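Local coordinates for protein cytochrome P450 monooxygenase (PDB 6KBH) that probably works as a self-sufficient monooxygenase, relaying electrons through bound FMN and a [2Fe-2S] cluster to a heme that activates oxygen, at residues 57-60 against 61-65; 151-154 against 155-159; 300-303 against 304-308; 611-614 against 615-618; 675-678 against 679-682. All coordinates share one frame; numbering follows the deposited sequence.

Interaction 1 (57-60 against 61-65)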
loop_
_atom_site.group_PDB
_atom_site.type_symbol
_atom_site.label_atom_id
_atom_site.label_comp_id
_atom_site.label_asym_id
_atom_site.label_seq_id
_atom_site.Cartn_x
_atom_site.Cartn_y
_atom_site.Cartn_z
ATOM N N SER A 57 18.425 17.601 -10.103
ATOM C CA SER A 57 19.761 18.134 -9.866
ATOM C C SER A 57 20.828 17.048 -9.798
ATOM O O SER A 57 22.016 17.364 -9.907
ATOM C CB SER A 57 19.782 18.956 -8.577
ATOM O OG SER A 57 20.020 18.134 -7.450
ATOM N N LEU A 58 20.444 15.784 -9.618
ATOM C CA LEU A 58 21.406 14.689 -9.579
ATOM C C LEU A 58 21.151 13.660 -10.675
ATOM O O LEU A 58 21.615 12.520 -10.569
ATOM C CB LEU A 58 21.413 14.010 -8.208
ATOM C CG LEU A 58 21.821 14.875 -7.013
ATOM C CD1 LEU A 58 20.620 15.148 -6.132
ATOM C CD2 LEU A 58 22.930 14.215 -6.213
ATOM N N ARG A 59 20.412 14.038 -11.721
ATOM C CA ARG A 59 20.320 13.200 -12.912
ATOM C C ARG A 59 21.706 12.815 -13.420
ATOM O O ARG A 59 21.930 11.672 -13.833
ATOM C CB ARG A 59 19.531 13.929 -13.999
ATOM C CG ARG A 59 19.310 13.133 -15.274
ATOM C CD ARG A 59 18.119 12.196 -15.150
ATOM N NE ARG A 59 17.756 11.599 -16.434
ATOM C CZ ARG A 59 18.279 10.471 -16.904
ATOM N NH1 ARG A 59 19.192 9.822 -16.195
ATOM N NH2 ARG A 59 17.893 9.992 -18.080
ATOM N N TRP A 60 22.652 13.762 -13.390
ATOM C CA TRP A 60 24.014 13.474 -13.831
ATOM C C TRP A 60 24.666 12.400 -12.969
ATOM O O TRP A 60 25.519 11.649 -13.454
ATOM C CB TRP A 60 24.858 14.752 -13.817
ATOM C CG TRP A 60 25.100 15.289 -12.437
ATOM C CD1 TRP A 60 24.335 16.199 -11.765
ATOM C CD2 TRP A 60 26.171 14.935 -11.550
ATOM N NE1 TRP A 60 24.863 16.434 -10.518
ATOM C CE2 TRP A 60 25.988 15.669 -10.362
ATOM C CE3 TRP A 60 27.262 14.066 -11.646
ATOM C CZ2 TRP A 60 26.861 15.568 -9.279
ATOM C CZ3 TRP A 60 28.126 13.963 -10.568
ATOM C CH2 TRP A 60 27.919 14.710 -9.402
ATOM N N SER A 61 24.280 12.309 -11.696
ATOM C CA SER A 61 24.875 11.305 -10.821
ATOM C C SER A 61 24.269 9.922 -11.058
ATOM O O SER A 61 24.980 8.913 -11.007
ATOM C CB SER A 61 24.722 11.727 -9.359
ATOM O OG SER A 61 25.501 10.905 -8.506
ATOM N N ARG A 62 22.962 9.848 -11.325
ATOM C CA ARG A 62 22.369 8.562 -11.686
ATOM C C ARG A 62 22.988 8.013 -12.963
ATOM O O ARG A 62 23.127 6.794 -13.122
ATOM C CB ARG A 62 20.851 8.703 -11.843
ATOM C CG ARG A 62 20.126 8.917 -10.534
ATOM C CD ARG A 62 18.632 8.712 -10.560
ATOM N NE ARG A 62 17.932 9.722 -11.344
ATOM C CZ ARG A 62 17.750 10.981 -10.961
ATOM N NH1 ARG A 62 18.232 11.403 -9.801
ATOM N NH2 ARG A 62 17.096 11.826 -11.747
ATOM N N ASP A 63 23.402 8.897 -13.866
ATOM C CA ASP A 63 23.879 8.455 -15.168
ATOM C C ASP A 63 25.350 8.066 -15.128
ATOM O O ASP A 63 25.716 6.959 -15.536
ATOM C CB ASP A 63 23.633 9.546 -16.210
ATOM C CG ASP A 63 22.159 9.748 -16.495
ATOM O OD1 ASP A 63 21.359 8.848 -16.163
ATOM O OD2 ASP A 63 21.792 10.803 -17.054
ATOM N N GLU A 64 26.213 8.952 -14.630
ATOM C CA GLU A 64 27.644 8.759 -14.802
ATOM C C GLU A 64 28.445 8.613 -13.516
ATOM O O GLU A 64 29.584 8.137 -13.585
ATOM C CB GLU A 64 28.237 9.911 -15.629
ATOM C CG GLU A 64 27.308 10.405 -16.727
ATOM C CD GLU A 64 27.841 11.629 -17.433
ATOM O OE1 GLU A 64 28.992 11.587 -17.914
ATOM O OE2 GLU A 64 27.108 12.638 -17.500
ATOM N N GLU A 65 27.902 8.983 -12.357
ATOM C CA GLU A 65 28.632 8.843 -11.095
ATOM C C GLU A 65 27.650 8.613 -9.961
ATOM O O GLU A 65 27.199 9.560 -9.304
ATOM C CB GLU A 65 29.510 10.061 -10.812
ATOM C CG GLU A 65 30.556 9.796 -9.745
ATOM C CD GLU A 65 31.522 10.942 -9.576
ATOM O OE1 GLU A 65 31.280 12.013 -10.170
ATOM O OE2 GLU A 65 32.524 10.768 -8.850
#
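The N-terminal end of helix 59-64, with Leu58 in the N-cap position, is built from backbone bonds and a tryptophan laid over the residue that follows it. The carbonyl oxygen of Leu58 accepts twice. Arg62 N reaches Leu58 O at 3.1 Å, nearly in line with the carbonyl bond, while Ser61 N stands above the carbonyl plane, 2.9 Å from Leu58 O. Two residues on, Glu64 N donates to Trp60 O at 3.0 Å. The first torsion of Trp60 (chi1 67°) sets CG between its own N and carbonyl carbon, which folds the indole back over Ser61. There Ser61 CB sits 4.0 Å from the centroid of the six-membered ring, only 6° off its normal, a CH-pi contact. The edge of that ring meets Glu65, whose OE1 lies 3.7 Å from Trp60 CZ3, near the ring plane. Phe68 of strand 67-69 also meets the indole. The guanidinium of Arg62 turns one face to Arg59 CA, 3.6 Å from its plane, and its NH1 bonds to Ala55 O and Ser359 OG. Arg59 and Asp63 form a salt bridge one turn apart, but their terminal atoms are modelled too close for its length to be trusted. An acidic oxygen would be expected to suit the partly positive C-H rim of the indole, and the paired N-H groups on Leu58 O would help hold this first turn closed.

Interaction 2 (151-154 against 155-159)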
loop_
_atom_site.group_PDB
_atom_site.type_symbol
_atom_site.label_atom_id
_atom_site.label_comp_id
_atom_site.label_asym_id
_atom_site.label_seq_id
_atom_site.Cartn_x
_atom_site.Cartn_y
_atom_site.Cartn_z
ATOM N N HIS A 151 -9.244 3.093 14.524
ATOM C CA HIS A 151 -9.899 3.881 15.563
ATOM C C HIS A 151 -9.749 5.376 15.307
ATOM O O HIS A 151 -10.668 6.156 15.581
ATOM C CB HIS A 151 -9.333 3.525 16.936
ATOM C CG HIS A 151 -9.642 4.540 17.992
ATOM N ND1 HIS A 151 -8.700 5.421 18.479
ATOM C CD2 HIS A 151 -10.794 4.826 18.642
ATOM C CE1 HIS A 151 -9.257 6.200 19.388
ATOM N NE2 HIS A 151 -10.527 5.861 19.506
ATOM N N HIS A 152 -8.597 5.798 14.783
ATOM C CA HIS A 152 -8.294 7.219 14.660
ATOM C C HIS A 152 -8.887 7.862 13.412
ATOM O O HIS A 152 -8.820 9.089 13.285
ATOM C CB HIS A 152 -6.780 7.436 14.676
ATOM C CG HIS A 152 -6.135 7.129 15.991
ATOM N ND1 HIS A 152 -6.379 7.866 17.131
ATOM C CD2 HIS A 152 -5.249 6.169 16.349
ATOM C CE1 HIS A 152 -5.674 7.372 18.132
ATOM N NE2 HIS A 152 -4.980 6.341 17.684
ATOM N N GLU A 153 -9.462 7.080 12.497
ATOM C CA GLU A 153 -9.965 7.655 11.251
ATOM C C GLU A 153 -11.070 8.692 11.439
ATOM O O GLU A 153 -11.100 9.660 10.659
ATOM C CB GLU A 153 -10.434 6.536 10.312
ATOM C CG GLU A 153 -10.826 7.038 8.929
ATOM C CD GLU A 153 -10.918 5.931 7.901
ATOM O OE1 GLU A 153 -10.523 4.785 8.210
ATOM O OE2 GLU A 153 -11.395 6.208 6.780
ATOM N N PRO A 154 -12.001 8.566 12.394
ATOM C CA PRO A 154 -12.954 9.668 12.602
ATOM C C PRO A 154 -12.300 10.933 13.130
ATOM O O PRO A 154 -12.758 12.035 12.799
ATOM C CB PRO A 154 -13.953 9.088 13.615
ATOM C CG PRO A 154 -13.833 7.614 13.458
ATOM C CD PRO A 154 -12.385 7.374 13.175
ATOM N N MET A 155 -11.245 10.808 13.937
ATOM C CA MET A 155 -10.615 11.983 14.534
ATOM C C MET A 155 -9.965 12.869 13.478
ATOM O O MET A 155 -10.077 14.100 13.538
ATOM C CB MET A 155 -9.588 11.543 15.579
ATOM C CG MET A 155 -8.670 12.644 16.088
ATOM S SD MET A 155 -7.161 12.828 15.111
ATOM C CE MET A 155 -6.416 11.212 15.312
ATOM N N VAL A 156 -9.270 12.266 12.510
ATOM C CA VAL A 156 -8.589 13.058 11.491
ATOM C C VAL A 156 -9.592 13.669 10.521
ATOM O O VAL A 156 -9.389 14.786 10.029
ATOM C CB VAL A 156 -7.534 12.197 10.770
ATOM C CG1 VAL A 156 -8.119 10.858 10.376
ATOM C CG2 VAL A 156 -6.978 12.921 9.549
ATOM N N ARG A 157 -10.690 12.966 10.235
ATOM C CA ARG A 157 -11.736 13.548 9.399
ATOM C C ARG A 157 -12.372 14.753 10.081
ATOM O O ARG A 157 -12.691 15.752 9.423
ATOM C CB ARG A 157 -12.791 12.493 9.071
ATOM C CG ARG A 157 -12.315 11.422 8.106
ATOM C CD ARG A 157 -13.432 10.457 7.763
ATOM N NE ARG A 157 -13.014 9.479 6.766
ATOM C CZ ARG A 157 -13.038 9.699 5.457
ATOM N NH1 ARG A 157 -13.457 10.867 4.987
ATOM N NH2 ARG A 157 -12.639 8.753 4.618
ATOM N N ARG A 158 -12.574 14.672 11.398
ATOM C CA ARG A 158 -13.069 15.821 12.153
ATOM C C ARG A 158 -12.102 16.995 12.056
ATOM O O ARG A 158 -12.501 18.120 11.738
ATOM C CB ARG A 158 -13.298 15.426 13.613
ATOM C CG ARG A 158 -13.815 16.557 14.496
ATOM C CD ARG A 158 -14.005 16.107 15.941
ATOM N NE ARG A 158 -12.737 15.925 16.644
ATOM C CZ ARG A 158 -12.062 16.904 17.239
ATOM N NH1 ARG A 158 -12.531 18.144 17.216
ATOM N NH2 ARG A 158 -10.918 16.645 17.858
ATOM N N LEU A 159 -10.816 16.744 12.314
ATOM C CA LEU A 159 -9.837 17.827 12.340
ATOM C C LEU A 159 -9.581 18.386 10.945
ATOM O O LEU A 159 -9.361 19.593 10.789
ATOM C CB LEU A 159 -8.535 17.339 12.970
ATOM C CG LEU A 159 -8.606 17.035 14.466
ATOM C CD1 LEU A 159 -7.334 16.357 14.935
ATOM C CD2 LEU A 159 -8.858 18.311 15.253
#
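Weak backbone bonds join His152 to the turn that follows it: His152 O receives Met155 N at 3.0 Å and Val156 N at 3.3 Å. The next step, from Arg157 N to Glu153 O, is weak as well. A firmer one follows, Arg158 N to Pro154 O at 3.0 Å, with an angle of 158° at the hydrogen. The ionic part of the contact is the pair Glu153 and Arg157, one turn apart and running side by side in the same direction. Glu153 OE2 comes in at the edge of the guanidinium, 3.6 Å from Arg157 NH2, and the two flat groups are nearly coplanar, 23° apart. The separation is long and the place of NH2 less sure. Both ends have stronger partners outside: Glu153 OE2 takes the N-H of Val463, and Arg157 NH2 pairs with Glu408. Nonpolar contact comes from Met155: the bends at chi2 (-90°) and chi3 lay its end alongside His152, the two side chains pointing the same way, with Met155 CE 3.8 Å from His152 CB. Met155 also leans on Val187 and His190 of helix 183-192, while Val156 and Arg157 touch helix 396-413, the one that follows the heme-ligating Cys393. This is the first turn of what is probably helix D of the P450 fold, the two helices it touches probably being E and L of the four-helix core.

Interaction 3 (300-303 against 304-308)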
loop_
_atom_site.group_PDB
_atom_site.type_symbol
_atom_site.label_atom_id
_atom_site.label_comp_id
_atom_site.label_asym_id
_atom_site.label_seq_id
_atom_site.Cartn_x
_atom_site.Cartn_y
_atom_site.Cartn_z
ATOM N N GLU A 300 -0.469 21.481 -10.419
ATOM C CA GLU A 300 0.364 21.792 -11.577
ATOM C C GLU A 300 -0.106 21.045 -12.818
ATOM O O GLU A 300 -0.191 21.631 -13.904
ATOM C CB GLU A 300 1.826 21.461 -11.279
ATOM C CG GLU A 300 2.530 22.495 -10.418
ATOM C CD GLU A 300 4.013 22.218 -10.281
ATOM O OE1 GLU A 300 4.442 21.094 -10.619
ATOM O OE2 GLU A 300 4.749 23.128 -9.845
ATOM N N HIS A 301 -0.402 19.752 -12.683
ATOM C CA HIS A 301 -1.072 18.974 -13.726
ATOM C C HIS A 301 -2.548 18.934 -13.344
ATOM O O HIS A 301 -2.984 18.062 -12.596
ATOM C CB HIS A 301 -0.505 17.561 -13.841
ATOM C CG HIS A 301 0.990 17.478 -13.784
ATOM N ND1 HIS A 301 1.696 17.535 -12.601
ATOM C CD2 HIS A 301 1.909 17.291 -14.761
ATOM C CE1 HIS A 301 2.986 17.410 -12.855
ATOM N NE2 HIS A 301 3.142 17.260 -14.158
ATOM N N ARG A 302 -3.335 19.880 -13.853
ATOM C CA ARG A 302 -4.707 19.959 -13.367
ATOM C C ARG A 302 -5.626 18.909 -13.984
ATOM O O ARG A 302 -6.698 18.646 -13.427
ATOM C CB ARG A 302 -5.297 21.352 -13.596
ATOM C CG ARG A 302 -6.396 21.659 -12.589
ATOM C CD ARG A 302 -7.296 22.802 -12.997
ATOM N NE ARG A 302 -8.554 22.751 -12.257
ATOM C CZ ARG A 302 -8.779 23.414 -11.128
ATOM N NH1 ARG A 302 -7.820 24.161 -10.608
ATOM N NH2 ARG A 302 -9.950 23.319 -10.512
ATOM N N ASP A 303 -5.246 18.304 -15.111
ATOM C CA ASP A 303 -6.062 17.228 -15.667
ATOM C C ASP A 303 -6.134 16.053 -14.701
ATOM O O ASP A 303 -7.218 15.525 -14.424
ATOM C CB ASP A 303 -5.508 16.783 -17.021
ATOM C CG ASP A 303 -4.017 16.518 -16.983
ATOM O OD1 ASP A 303 -3.329 17.111 -16.125
ATOM O OD2 ASP A 303 -3.535 15.714 -17.809
ATOM N N VAL A 304 -4.984 15.639 -14.165
ATOM C CA VAL A 304 -4.980 14.562 -13.183
ATOM C C VAL A 304 -5.619 15.028 -11.879
ATOM O O VAL A 304 -6.190 14.221 -11.135
ATOM C CB VAL A 304 -3.547 14.034 -12.981
ATOM C CG1 VAL A 304 -2.637 15.124 -12.519
ATOM C CG2 VAL A 304 -3.524 12.920 -11.987
ATOM N N TRP A 305 -5.553 16.327 -11.584
ATOM C CA TRP A 305 -6.324 16.864 -10.468
ATOM C C TRP A 305 -7.812 16.608 -10.665
ATOM O O TRP A 305 -8.488 16.076 -9.775
ATOM C CB TRP A 305 -6.054 18.361 -10.314
ATOM C CG TRP A 305 -7.160 19.107 -9.629
ATOM C CD1 TRP A 305 -8.182 19.789 -10.228
ATOM C CD2 TRP A 305 -7.349 19.261 -8.218
ATOM N NE1 TRP A 305 -8.997 20.350 -9.275
ATOM C CE2 TRP A 305 -8.506 20.043 -8.034
ATOM C CE3 TRP A 305 -6.652 18.813 -7.092
ATOM C CZ2 TRP A 305 -8.982 20.385 -6.772
ATOM C CZ3 TRP A 305 -7.126 19.155 -5.839
ATOM C CH2 TRP A 305 -8.280 19.932 -5.689
ATOM N N GLU A 306 -8.338 16.978 -11.835
ATOM C CA GLU A 306 -9.761 16.804 -12.102
ATOM C C GLU A 306 -10.152 15.332 -12.149
ATOM O O GLU A 306 -11.308 14.988 -11.878
ATOM C CB GLU A 306 -10.130 17.492 -13.415
ATOM C CG GLU A 306 -10.486 18.961 -13.273
ATOM C CD GLU A 306 -10.407 19.699 -14.593
ATOM O OE1 GLU A 306 -10.654 19.063 -15.641
ATOM O OE2 GLU A 306 -10.091 20.908 -14.588
ATOM N N GLU A 307 -9.210 14.454 -12.499
ATOM C CA GLU A 307 -9.485 13.022 -12.464
ATOM C C GLU A 307 -9.802 12.566 -11.046
ATOM O O GLU A 307 -10.775 11.837 -10.818
ATOM C CB GLU A 307 -8.299 12.244 -13.029
ATOM C CG GLU A 307 -8.377 12.007 -14.523
ATOM C CD GLU A 307 -7.330 11.027 -15.009
ATOM O OE1 GLU A 307 -6.339 10.808 -14.282
ATOM O OE2 GLU A 307 -7.496 10.474 -16.116
ATOM N N ILE A 308 -8.984 12.986 -10.077
ATOM C CA ILE A 308 -9.268 12.683 -8.677
ATOM C C ILE A 308 -10.615 13.266 -8.271
ATOM O O ILE A 308 -11.358 12.669 -7.482
ATOM C CB ILE A 308 -8.127 13.203 -7.779
ATOM C CG1 ILE A 308 -6.829 12.447 -8.065
ATOM C CG2 ILE A 308 -8.492 13.071 -6.314
ATOM C CD1 ILE A 308 -5.655 12.922 -7.235
#
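Glu306 N donates to Arg302 O at 2.8 Å, with an N-H...O angle of 159°. The same two residues also meet through their side chains in a salt bridge. Its bond, from Arg302 NE to Glu306 OE2 at 3.3 Å, is weak; the carboxylate oxygen lies at the edge of the guanidinium, in its plane, although the two flat groups are turned 62° from each other. Trp305 NE1 lies 3.3 Å above one face of that guanidinium, toward its rim. This is a local arrangement along the first turns of helix 302-310, probably helix J of the P450 fold, with His301 as N-cap: Trp305 N reaches His301 O at 3.3 Å. Arg302 is extended from CG to NE, which lays the chain along the indole, with Arg302 CG 3.5 Å from Trp305 CD1 and the guanidinium farther out beside NE1. Both N-H ends turn to carbonyls beyond helix 396-413, Arg302 NH1 to Met417 O and Trp305 NE1 to Pro415 O.

Interaction 4 (611-614 against 615-618)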
loop_
_atom_site.group_PDB
_atom_site.type_symbol
_atom_site.label_atom_id
_atom_site.label_comp_id
_atom_site.label_asym_id
_atom_site.label_seq_id
_atom_site.Cartn_x
_atom_site.Cartn_y
_atom_site.Cartn_z
ATOM N N GLY A 611 -29.053 -28.156 -12.290
ATOM C CA GLY A 611 -29.446 -27.097 -11.382
ATOM C C GLY A 611 -30.739 -27.459 -10.691
ATOM O O GLY A 611 -31.451 -28.379 -11.108
ATOM N N ARG A 612 -31.036 -26.717 -9.621
ATOM C CA ARG A 612 -32.207 -27.035 -8.811
ATOM C C ARG A 612 -33.497 -26.910 -9.616
ATOM O O ARG A 612 -34.440 -27.684 -9.412
ATOM C CB ARG A 612 -32.250 -26.145 -7.566
ATOM C CG ARG A 612 -32.586 -24.681 -7.826
ATOM C CD ARG A 612 -32.102 -23.782 -6.696
ATOM N NE ARG A 612 -32.909 -23.918 -5.485
ATOM C CZ ARG A 612 -34.010 -23.217 -5.236
ATOM N NH1 ARG A 612 -34.447 -22.328 -6.117
ATOM N NH2 ARG A 612 -34.676 -23.407 -4.105
ATOM N N SER A 613 -33.553 -25.960 -10.549
ATOM C CA SER A 613 -34.778 -25.698 -11.291
ATOM C C SER A 613 -34.429 -25.161 -12.671
ATOM O O SER A 613 -33.444 -24.437 -12.838
ATOM C CB SER A 613 -35.675 -24.703 -10.545
ATOM O OG SER A 613 -36.767 -24.294 -11.349
ATOM N N ARG A 614 -35.252 -25.519 -13.661
ATOM C CA ARG A 614 -35.039 -24.996 -15.006
ATOM C C ARG A 614 -35.336 -23.501 -15.072
ATOM O O ARG A 614 -34.738 -22.785 -15.885
ATOM C CB ARG A 614 -35.894 -25.756 -16.022
ATOM C CG ARG A 614 -35.495 -25.457 -17.456
ATOM C CD ARG A 614 -36.405 -26.063 -18.517
ATOM N NE ARG A 614 -36.306 -27.515 -18.648
ATOM C CZ ARG A 614 -37.280 -28.365 -18.340
ATOM N NH1 ARG A 614 -38.431 -27.915 -17.855
ATOM N NH2 ARG A 614 -37.101 -29.669 -18.503
ATOM N N THR A 615 -36.246 -23.018 -14.225
ATOM C CA THR A 615 -36.529 -21.590 -14.156
ATOM C C THR A 615 -35.322 -20.817 -13.637
ATOM O O THR A 615 -35.068 -19.685 -14.066
ATOM C CB THR A 615 -37.744 -21.334 -13.267
ATOM O OG1 THR A 615 -37.379 -21.496 -11.888
ATOM C CG2 THR A 615 -38.864 -22.308 -13.597
ATOM N N SER A 616 -34.574 -21.411 -12.707
ATOM C CA SER A 616 -33.431 -20.774 -12.070
ATOM C C SER A 616 -32.106 -21.191 -12.695
ATOM O O SER A 616 -31.054 -21.041 -12.066
ATOM C CB SER A 616 -33.426 -21.083 -10.573
ATOM O OG SER A 616 -33.197 -22.464 -10.341
ATOM N N MET A 617 -32.134 -21.725 -13.911
ATOM C CA MET A 617 -30.925 -22.129 -14.623
ATOM C C MET A 617 -30.691 -21.133 -15.749
ATOM O O MET A 617 -31.414 -21.136 -16.752
ATOM C CB MET A 617 -31.044 -23.558 -15.147
ATOM C CG MET A 617 -30.360 -24.584 -14.259
ATOM S SD MET A 617 -31.067 -26.238 -14.391
ATOM C CE MET A 617 -30.882 -26.567 -16.140
ATOM N N ALA A 618 -29.682 -20.285 -15.575
ATOM C CA ALA A 618 -29.393 -19.228 -16.528
ATOM C C ALA A 618 -28.695 -19.785 -17.762
ATOM O O ALA A 618 -27.993 -20.800 -17.705
ATOM C CB ALA A 618 -28.525 -18.149 -15.883
#
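Met617 folds its side chain back over Ser613 and Gly611. Its CB starts 3.4 Å from Ser613 O, CG keeps close to that same oxygen and comes within 3.9 Å of Gly611 CA, and SD lies 3.4 Å from Ser613 O and 3.5 Å from Gly611 N, one atom short of the terminal methyl CE. Beyond the loop the side chain rests on Val633 of the neighbouring strand 631-635. Met617 also closes a type I beta turn that begins at Arg614, with a weak bond from its N to Arg614 O at 3.4 Å. From within the turn Ser616 OG reaches back to donate to the oxygen of the residue just before it, Ser613 O, at 3.2 Å, approaching 36° out of the carbonyl plane; chi1 of 66° places the hydroxyl between the residue's N and carbonyl carbon, facing back to Ser613. Ser616 N adds a weak bond to the same oxygen. Ser616 OG also touches Arg612 CG at 3.4 Å. Ser613 OG and Thr615 OG1 lie 2.9 Å apart, and each has an acidic partner nearby: Asp487 takes a hydrogen bond from Thr615 and Asp637 a weak one from Ser613. The two Ser616 donors would help satisfy Ser613 O where it lies beside the nonpolar methionine.

Interaction 5 (675-678 against 679-682)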
loop_
_atom_site.group_PDB
_atom_site.type_symbol
_atom_site.label_atom_id
_atom_site.label_comp_id
_atom_site.label_asym_id
_atom_site.label_seq_id
_atom_site.Cartn_x
_atom_site.Cartn_y
_atom_site.Cartn_z
ATOM N N HIS A 675 -10.817 -42.533 -11.482
ATOM C CA HIS A 675 -10.318 -43.608 -12.334
ATOM C C HIS A 675 -9.396 -43.108 -13.440
ATOM O O HIS A 675 -8.671 -43.916 -14.032
ATOM C CB HIS A 675 -11.474 -44.367 -13.005
ATOM C CG HIS A 675 -12.596 -44.751 -12.086
ATOM N ND1 HIS A 675 -13.639 -45.550 -12.500
ATOM C CD2 HIS A 675 -12.847 -44.453 -10.788
ATOM C CE1 HIS A 675 -14.482 -45.730 -11.501
ATOM N NE2 HIS A 675 -14.025 -45.074 -10.449
ATOM N N TRP A 676 -9.405 -41.817 -13.725
ATOM C CA TRP A 676 -8.860 -41.273 -14.959
ATOM C C TRP A 676 -7.399 -40.893 -14.777
ATOM O O TRP A 676 -6.862 -40.925 -13.665
ATOM C CB TRP A 676 -9.701 -40.069 -15.387
ATOM C CG TRP A 676 -11.112 -40.435 -15.754
ATOM C CD1 TRP A 676 -12.024 -41.080 -14.969
ATOM C CD2 TRP A 676 -11.773 -40.173 -16.998
ATOM N NE1 TRP A 676 -13.206 -41.244 -15.647
ATOM C CE2 TRP A 676 -13.078 -40.698 -16.896
ATOM C CE3 TRP A 676 -11.385 -39.555 -18.192
ATOM C CZ2 TRP A 676 -13.998 -40.616 -17.938
ATOM C CZ3 TRP A 676 -12.300 -39.481 -19.227
ATOM C CH2 TRP A 676 -13.592 -40.005 -19.092
ATOM N N PRO A 677 -6.696 -40.553 -15.878
ATOM C CA PRO A 677 -5.357 -39.963 -15.740
ATOM C C PRO A 677 -5.362 -38.725 -14.852
ATOM O O PRO A 677 -6.425 -38.171 -14.554
ATOM C CB PRO A 677 -4.972 -39.634 -17.185
ATOM C CG PRO A 677 -5.695 -40.660 -17.991
ATOM C CD PRO A 677 -6.999 -40.905 -17.278
ATOM N N ASP A 678 -4.179 -38.274 -14.430
ATOM C CA ASP A 678 -4.098 -37.350 -13.303
ATOM C C ASP A 678 -4.539 -35.937 -13.672
ATOM O O ASP A 678 -5.353 -35.334 -12.963
ATOM C CB ASP A 678 -2.677 -37.344 -12.737
ATOM C CG ASP A 678 -2.410 -38.542 -11.854
ATOM O OD1 ASP A 678 -3.390 -39.218 -11.485
ATOM O OD2 ASP A 678 -1.235 -38.808 -11.528
ATOM N N ASP A 679 -4.026 -35.393 -14.776
ATOM C CA ASP A 679 -4.325 -34.017 -15.163
ATOM C C ASP A 679 -5.618 -33.905 -15.965
ATOM O O ASP A 679 -5.785 -32.957 -16.745
ATOM C CB ASP A 679 -3.150 -33.424 -15.943
ATOM C CG ASP A 679 -2.801 -32.018 -15.489
ATOM O OD1 ASP A 679 -3.638 -31.387 -14.807
ATOM O OD2 ASP A 679 -1.691 -31.544 -15.812
ATOM N N THR A 680 -6.537 -34.858 -15.789
ATOM C CA THR A 680 -7.765 -34.905 -16.576
ATOM C C THR A 680 -8.792 -33.880 -16.112
ATOM O O THR A 680 -9.403 -33.195 -16.939
ATOM C CB THR A 680 -8.372 -36.307 -16.510
ATOM O OG1 THR A 680 -8.299 -36.794 -15.162
ATOM C CG2 THR A 680 -7.627 -37.256 -17.429
ATOM N N LEU A 681 -9.010 -33.767 -14.805
ATOM C CA LEU A 681 -10.091 -32.956 -14.263
ATOM C C LEU A 681 -9.569 -31.599 -13.815
ATOM O O LEU A 681 -8.536 -31.517 -13.144
ATOM C CB LEU A 681 -10.768 -33.660 -13.084
ATOM C CG LEU A 681 -11.689 -32.752 -12.262
ATOM C CD1 LEU A 681 -12.890 -32.313 -13.091
ATOM C CD2 LEU A 681 -12.130 -33.420 -10.972
ATOM N N HIS A 682 -10.289 -30.542 -14.178
ATOM C CA HIS A 682 -10.012 -29.207 -13.674
ATOM C C HIS A 682 -11.293 -28.621 -13.108
ATOM O O HIS A 682 -12.370 -28.778 -13.688
ATOM C CB HIS A 682 -9.451 -28.295 -14.761
ATOM C CG HIS A 682 -8.341 -28.914 -15.550
ATOM N ND1 HIS A 682 -8.567 -29.799 -16.582
ATOM C CD2 HIS A 682 -6.998 -28.777 -15.458
ATOM C CE1 HIS A 682 -7.410 -30.180 -17.091
ATOM N NE2 HIS A 682 -6.442 -29.575 -16.427
#
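A local contact in the loop that joins helix 663-672 to strand 681-685 brings Thr680 back against Trp676 and Pro677. Its hydroxyl points at Pro677 O, probably as a donor, but the modelled approach is too short to be relied on. Thr680 chi1 of 43° puts OG1 between its own N and carbonyl carbon, on the side where Pro677 O lies. The same torsion carries CG2 to the proline ring, the two side chains crossing at about a right angle: Thr680 CG2 is 3.6 Å from Pro677 CB and 3.7 Å from Pro677 CD. Trp676 adds its methylene, with CB 3.6 Å from Thr680 OG1 and 4.0 Å from Thr680 CG2, and the methyl also comes near the plane of the indole at its edge. Beyond CB the tryptophan leads away, to Pro651 and Thr655. The loop is the end of the beta-alpha-beta crossover from strand 655-661 through helix 663-672 to strand 681-685, the outermost strand of a five-stranded parallel sheet in this chain, a Rossmann-like architecture as in ferredoxin reductases. Thr680 and His682 already bond through their backbones to Val657, and His682 stacks its ring with Tyr658. Farther along that strand, the side chain of Leu681 is about 10 Å from that of Glu684, which binds FMN.

The five contacts fall into two groups along the chain. Interactions 1, 2 and 3 belong to the heme half: the closest pair, 2 and 3, has centres about 26 Å apart and nearest atoms about 12 Å apart, and helix 396-413, following Cys393, touches both. Interactions 4 and 5 sit in the flavin half at connections of the same parallel sheet, one after strand 605-611 and the other leading into strand 681-685, with centres about 28 Å apart. None directly lines an annotated site, though the His152 side chain is about 10 Å from the heme, that of Ser616 about 12 Å from FMN, and interaction 5 leads into the strand carrying FMN-binding Glu684.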